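Local coordinates for lantibiotic dehydratase (Microbispora corallina, PDB 5EHK), which probably dehydrates serine and threonine residues of the NAI-107 precursor peptide in a tRNA-dependent manner during lantibiotic biosynthesis, at residues A412-R416 against Y417-R421. Residues are numbered along the deposited sequence; the frame is centred on the assembly and turned at random.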
# COMPACT_ATOMS: atom_id res chain seq x y z
N ALA A 412 6.21 -13.85 -6.26
CA ALA A 412 5.17 -14.80 -5.92
C ALA A 412 5.58 -16.18 -6.45
O ALA A 412 5.53 -17.18 -5.71
CB ALA A 412 3.85 -14.35 -6.51
N PHE A 413 6.03 -16.19 -7.71
CA PHE A 413 6.45 -17.40 -8.41
C PHE A 413 7.57 -18.10 -7.61
O PHE A 413 7.49 -19.29 -7.31
CB PHE A 413 6.90 -17.05 -9.83
CG PHE A 413 7.07 -18.23 -10.73
CD1 PHE A 413 6.13 -18.52 -11.70
CD2 PHE A 413 8.17 -19.08 -10.59
CE1 PHE A 413 6.30 -19.64 -12.54
CE2 PHE A 413 8.34 -20.19 -11.41
CZ PHE A 413 7.41 -20.48 -12.38
N LEU A 414 8.62 -17.34 -7.29
CA LEU A 414 9.71 -17.86 -6.45
C LEU A 414 9.19 -18.49 -5.16
O LEU A 414 9.68 -19.52 -4.73
CB LEU A 414 10.69 -16.74 -6.10
CG LEU A 414 11.68 -16.47 -7.22
CD1 LEU A 414 12.58 -15.28 -6.91
CD2 LEU A 414 12.48 -17.76 -7.52
N GLU A 415 8.21 -17.85 -4.54
CA GLU A 415 7.67 -18.29 -3.27
C GLU A 415 6.94 -19.63 -3.40
O GLU A 415 7.10 -20.52 -2.58
CB GLU A 415 6.76 -17.18 -2.70
CG GLU A 415 5.95 -17.54 -1.46
CD GLU A 415 6.71 -17.26 -0.17
OE1 GLU A 415 7.97 -17.31 -0.20
OE2 GLU A 415 6.05 -17.00 0.87
N ARG A 416 6.15 -19.77 -4.47
CA ARG A 416 5.35 -20.99 -4.64
C ARG A 416 6.08 -22.15 -5.31
O ARG A 416 5.84 -23.31 -4.99
CB ARG A 416 4.08 -20.69 -5.41
CG ARG A 416 3.39 -21.92 -5.89
CD ARG A 416 1.96 -21.61 -6.25
NE ARG A 416 1.21 -22.82 -6.57
CZ ARG A 416 -0.09 -22.81 -6.82
NH1 ARG A 416 -0.74 -21.65 -6.79
NH2 ARG A 416 -0.74 -23.94 -7.12
N TYR A 417 6.98 -21.86 -6.24
CA TYR A 417 7.52 -22.92 -7.07
C TYR A 417 9.00 -23.11 -6.92
O TYR A 417 9.53 -24.15 -7.31
CB TYR A 417 7.23 -22.61 -8.51
CG TYR A 417 5.77 -22.53 -8.85
CD1 TYR A 417 4.98 -23.68 -8.89
CD2 TYR A 417 5.18 -21.32 -9.18
CE1 TYR A 417 3.66 -23.62 -9.25
CE2 TYR A 417 3.84 -21.27 -9.54
CZ TYR A 417 3.10 -22.43 -9.56
OH TYR A 417 1.77 -22.39 -9.90
N GLY A 418 9.67 -22.08 -6.40
CA GLY A 418 11.11 -22.10 -6.34
C GLY A 418 11.76 -21.87 -7.70
O GLY A 418 11.10 -21.54 -8.70
N ALA A 419 13.06 -22.11 -7.75
CA ALA A 419 13.86 -21.79 -8.91
C ALA A 419 14.27 -23.02 -9.73
O ALA A 419 15.16 -22.92 -10.57
CB ALA A 419 15.08 -21.01 -8.48
N ASP A 420 13.65 -24.17 -9.48
CA ASP A 420 13.98 -25.36 -10.27
C ASP A 420 12.77 -26.02 -10.86
O ASP A 420 12.72 -27.24 -10.96
CB ASP A 420 14.75 -26.39 -9.46
CG ASP A 420 16.05 -25.85 -8.93
OD1 ASP A 420 17.00 -25.74 -9.74
OD2 ASP A 420 16.13 -25.57 -7.71
N ARG A 421 11.78 -25.23 -11.25
CA ARG A 421 10.54 -25.79 -11.70
C ARG A 421 9.96 -24.92 -12.79
O ARG A 421 10.03 -23.70 -12.71
CB ARG A 421 9.56 -25.90 -10.54
CG ARG A 421 8.17 -26.34 -10.96
CD ARG A 421 7.45 -27.11 -9.88
NE ARG A 421 6.10 -27.43 -10.31
CZ ARG A 421 5.02 -27.37 -9.54
NH1 ARG A 421 5.15 -27.02 -8.26
NH2 ARG A 421 3.82 -27.68 -10.04
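Tyr417 lies between two side chains from the last turn of helix 407-417. Its ring atom CD2 sits over the centre of the Phe413 ring, 3.7 Å above that plane, while the two rings are inclined obliquely at 48°. Phe413 reaches this place because its CG is anti to the backbone N (chi1 -167°), and as the buried member it also packs on Val613 and Ala615 of strand 611-615, a position suited to a large apolar ring. Arg416 runs alongside Tyr417, pointing the same way. Its CG makes a CH-pi contact 3.5 Å from the Tyr417 ring centroid, and the extended chain carries the guanidinium, nearly parallel to the ring, to the hydroxyl end, with Tyr417 OH 3.4 Å above its plane, offset toward the rim. Tyrosine thus offers a flat face to the arginine's methylenes and a polar OH beside its charged tip, whose NH1 bonds weakly to Gly434 O. The partly exposed Leu414 flank is looser: CD2 approaches small Ala419 CB no closer than 4.3 Å. Tyr417 N donates to Phe413 O at 2.8 Å, Gly418 N only weakly to Leu414 O. The arrangement is a helix C-terminus ended by a positive-phi glycine (75°), readily adopted without a side chain, at the C' position, leading toward strand 423-424.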